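Side-chain contacts in D-alanyl-lipoteichoic acid synthetase (Streptococcus pneumoniae, PDB 3BMA), which probably takes part in the D-alanylation of lipoteichoic acid during cell wall biogenesis: residues Q123-N126 with G127-T131; E188-A191 with S192-Q196. The protein carries 1 engineered substitution. One frame throughout, in Å; residues are numbered along the deposited sequence.

Contact 1: Q123-N126 with G127-T131; sequences QYFN and GDQLT
Asn126 is the N-cap of helix 127-136, and its side chain curls forward over the first turn to accept the backbone N-H of Gln129. OD1 lies 2.9 Å from Gln129 N, and the donor is tilted 25° from the carbonyl plane of the amide. With chi1 at 63°, CG stands between the backbone N and C of Asn126, which turns the amide toward the helix start. The backbone O of Asn126 adds weak bonds to the N-H groups of Gln129 and Leu130. Asn126 and Asp128 run side by side in the same direction, their amide and carboxylate planes turned 51° apart; one water joins them, accepting from Asn126 ND2 and donating to Asp128 OD2. That carboxylate oxygen also receives Gln92 and forms a salt bridge with Arg29.

Gln129 reaches back along the chain. Its side chain is extended beyond CG, and NE2 donates to Tyr124 O at 2.9 Å, in the plane of that carbonyl, so the first turn of helix 127-136 is tied by a side chain to the weakly bonded end of helix 118-124. The Gln129 amide stands almost upright to the Phe125 ring, 80° between planes, with OE1 3.2 Å from Phe125 CD1. Phe125, its CG anti to the backbone N (chi1 -174°), carries its ring toward Gln129 and Leu130, and the Leu130 side chain passes it at a slant; Phe88 meets this ring edge-to-face, and Phe121 also packs on it. At the far end of the ring, Phe125 CZ touches Leu130 CB at 3.9 Å.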
# COMPACT_ATOMS: atom_id res chain seq x y z
N GLN C 123 23.10 -14.02 16.79
CA GLN C 123 23.66 -12.79 17.30
C GLN C 123 24.03 -11.79 16.20
O GLN C 123 24.00 -10.59 16.43
CB GLN C 123 24.88 -13.09 18.17
CG GLN C 123 24.57 -13.98 19.37
CD GLN C 123 25.79 -14.26 20.23
OE1 GLN C 123 26.48 -13.34 20.67
NE2 GLN C 123 26.06 -15.54 20.48
N TYR C 124 24.36 -12.30 15.01
CA TYR C 124 24.91 -11.45 13.95
C TYR C 124 23.94 -11.20 12.80
O TYR C 124 24.23 -10.42 11.88
CB TYR C 124 26.25 -12.02 13.44
CG TYR C 124 27.15 -12.59 14.53
CD1 TYR C 124 27.53 -11.82 15.63
CD2 TYR C 124 27.64 -13.89 14.44
CE1 TYR C 124 28.34 -12.34 16.63
CE2 TYR C 124 28.47 -14.42 15.42
CZ TYR C 124 28.81 -13.64 16.52
OH TYR C 124 29.63 -14.16 17.50
N PHE C 125 22.78 -11.84 12.85
CA PHE C 125 21.72 -11.63 11.86
C PHE C 125 20.65 -10.72 12.45
O PHE C 125 20.00 -11.08 13.45
CB PHE C 125 21.14 -12.98 11.44
CG PHE C 125 20.13 -12.90 10.32
CD1 PHE C 125 20.54 -12.72 9.00
CD2 PHE C 125 18.77 -13.01 10.58
CE1 PHE C 125 19.62 -12.65 7.97
CE2 PHE C 125 17.84 -12.95 9.55
CZ PHE C 125 18.26 -12.77 8.24
N ASN C 126 20.47 -9.54 11.86
CA ASN C 126 19.40 -8.64 12.26
C ASN C 126 18.30 -8.55 11.20
O ASN C 126 18.42 -9.18 10.15
CB ASN C 126 19.94 -7.25 12.66
CG ASN C 126 20.62 -6.52 11.51
OD1 ASN C 126 20.54 -6.92 10.35
ND2 ASN C 126 21.29 -5.42 11.83
N GLY C 127 17.27 -7.75 11.47
CA GLY C 127 16.17 -7.52 10.53
C GLY C 127 16.53 -6.70 9.30
O GLY C 127 15.87 -6.80 8.26
N ASP C 128 17.58 -5.89 9.42
CA ASP C 128 18.09 -5.12 8.28
C ASP C 128 18.72 -6.05 7.25
O ASP C 128 18.61 -5.79 6.05
CB ASP C 128 19.08 -4.04 8.75
CG ASP C 128 19.59 -3.17 7.62
OD1 ASP C 128 18.83 -2.87 6.67
OD2 ASP C 128 20.76 -2.78 7.69
N GLN C 129 19.35 -7.13 7.71
CA GLN C 129 19.91 -8.16 6.83
C GLN C 129 18.83 -8.99 6.14
O GLN C 129 19.00 -9.38 4.98
CB GLN C 129 20.84 -9.09 7.60
CG GLN C 129 22.22 -8.51 7.86
CD GLN C 129 23.02 -9.32 8.85
OE1 GLN C 129 22.94 -10.54 8.87
NE2 GLN C 129 23.80 -8.63 9.68
N LEU C 130 17.74 -9.26 6.85
CA LEU C 130 16.59 -9.98 6.30
C LEU C 130 16.01 -9.22 5.11
O LEU C 130 15.87 -9.77 4.03
CB LEU C 130 15.51 -10.16 7.37
CG LEU C 130 14.68 -11.45 7.45
CD1 LEU C 130 13.54 -11.23 8.43
CD2 LEU C 130 14.13 -11.96 6.12
N THR C 131 15.70 -7.94 5.32
CA THR C 131 15.06 -7.11 4.29
C THR C 131 15.99 -6.78 3.12
O THR C 131 15.52 -6.67 1.99
CB THR C 131 14.45 -5.82 4.88
OG1 THR C 131 15.37 -5.21 5.80
CG2 THR C 131 13.14 -6.11 5.58
O HOH W 1 21.69 -2.50 10.37

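Contact 2: E188-A191 with S192-Q196; sequences ERQA and SFFGQ. Engineered in segment 188-191: Arg189 (natural residue Cys).
The Phe194 ring has the backbone O of Gln190 at its edge, near the ring plane, 3.3 Å from CD1, and one face covered by the neighbouring Phe193, whose CD1 sits over the ring centre, 3.5 Å above the plane. For the Phe193 ring the same meeting is at its edge, with Phe194 CD1 in its ring plane. The Gln190 side chain passes Phe194 at an angle, amide and ring planes 57° apart, and touches it through CG, 4.0 Å from Phe194 CD1. Its amide leads elsewhere: OE1 accepts from Asn187 of the second subunit.

These contacts ride on the last turns of an alpha-helix. Phe194 N bonds to Gln190 O at 2.9 Å, nearly straight on, whereas Phe193 N approaches Arg189 O from above the carbonyl plane; Arg189 is an engineered replacement for Cys. In the one of its two conformers described here, Ser192 folds its hydroxyl back onto the preceding turn: chi1 of 60° sets OG 2.9 Å from Glu188 O, which also takes Ser192 N, so this second grip is tied to that conformer. The next bond, Gly195 N to Ala191 O, is weak.

Helix 174-194 lies at the surface here. Ala191 rests on Arg29 of helix 29-36, while Phe193 meets Phe154 of the second subunit edge-to-face and Phe194 packs on Gly127 at the start of that subunit's helix 127-136.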
# COMPACT_ATOMS: atom_id res chain seq x y z
N GLU C 188 16.80 0.45 5.96
CA GLU C 188 18.07 1.09 5.68
C GLU C 188 18.14 2.55 6.18
O GLU C 188 19.19 2.97 6.66
CB GLU C 188 18.49 0.96 4.20
CG GLU C 188 17.82 1.89 3.20
CD GLU C 188 18.60 2.05 1.90
OE1 GLU C 188 17.97 2.42 0.88
OE2 GLU C 188 19.82 1.80 1.90
N ARG C 189 17.03 3.28 6.11
CA ARG C 189 16.96 4.66 6.64
C ARG C 189 17.03 4.67 8.16
O ARG C 189 17.65 5.56 8.75
CB ARG C 189 15.68 5.38 6.19
CG ARG C 189 15.61 5.71 4.71
CD ARG C 189 14.45 6.65 4.40
NE ARG C 189 13.73 6.26 3.18
CZ ARG C 189 14.10 6.55 1.94
NH1 ARG C 189 15.21 7.25 1.70
NH2 ARG C 189 13.36 6.15 0.91
N GLN C 190 16.40 3.68 8.78
CA GLN C 190 16.40 3.51 10.22
C GLN C 190 17.80 3.18 10.72
O GLN C 190 18.30 3.83 11.64
CB GLN C 190 15.44 2.38 10.58
CG GLN C 190 14.75 2.52 11.90
CD GLN C 190 13.64 1.50 12.07
OE1 GLN C 190 12.64 1.77 12.73
NE2 GLN C 190 13.82 0.32 11.49
N ALA C 191 18.42 2.17 10.11
CA ALA C 191 19.75 1.71 10.48
C ALA C 191 20.84 2.77 10.33
O ALA C 191 21.69 2.91 11.21
CB ALA C 191 20.12 0.46 9.71
N SER C 192 20.81 3.52 9.23
CA SER C 192 21.82 4.54 8.95
C SER C 192 21.68 5.78 9.83
O SER C 192 22.66 6.46 10.12
CB SER C 192 21.83 4.92 7.47
OG SER C 192 20.59 5.46 7.07
N PHE C 193 20.45 6.06 10.28
CA PHE C 193 20.22 7.19 11.18
C PHE C 193 20.52 6.83 12.63
O PHE C 193 21.17 7.60 13.34
CB PHE C 193 18.80 7.75 11.05
CG PHE C 193 18.54 8.96 11.92
CD1 PHE C 193 17.96 8.82 13.18
CD2 PHE C 193 18.89 10.23 11.48
CE1 PHE C 193 17.73 9.93 13.99
CE2 PHE C 193 18.66 11.35 12.29
CZ PHE C 193 18.09 11.19 13.54
N PHE C 194 20.04 5.66 13.07
CA PHE C 194 20.13 5.27 14.49
C PHE C 194 21.37 4.45 14.85
O PHE C 194 21.63 4.20 16.02
CB PHE C 194 18.87 4.52 14.93
CG PHE C 194 17.65 5.39 15.03
CD1 PHE C 194 16.59 5.24 14.14
CD2 PHE C 194 17.57 6.37 16.01
CE1 PHE C 194 15.47 6.05 14.23
CE2 PHE C 194 16.45 7.19 16.10
CZ PHE C 194 15.39 7.03 15.21
N GLY C 195 22.14 4.05 13.84
CA GLY C 195 23.34 3.24 14.07
C GLY C 195 24.60 4.05 14.27
O GLY C 195 25.63 3.51 14.69
N GLN C 196 24.53 5.35 14.00
CA GLN C 196 25.69 6.24 14.11
C GLN C 196 25.98 6.70 15.54
O GLN C 196 26.96 7.41 15.78
CB GLN C 196 25.54 7.44 13.17
CG GLN C 196 24.44 8.42 13.56
CD GLN C 196 24.12 9.42 12.46
OE1 GLN C 196 24.76 9.44 11.41
NE2 GLN C 196 23.12 10.26 12.69

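In the fold
Contact 1 is buried and joins the end of helix 118-124 to the start of helix 127-136; contact 2 lies at the surface within one helix, 174-194, near its C-terminal end. In contact 1 side-chain amides bond to backbone groups, with a carboxylate and a water beside them, whereas contact 2 relies on main-chain helix bonds, a serine hydroxyl in one of its conformers and a pair of aromatic rings. Their centres are 13 Å apart and they touch where the Asp128 carboxylate packs on Ala191. Arg29 serves both, by a salt bridge to Asp128 and a long, weak ion pair to Glu188. Across the subunit interface, Phe194 of the second subunit packs on Leu130.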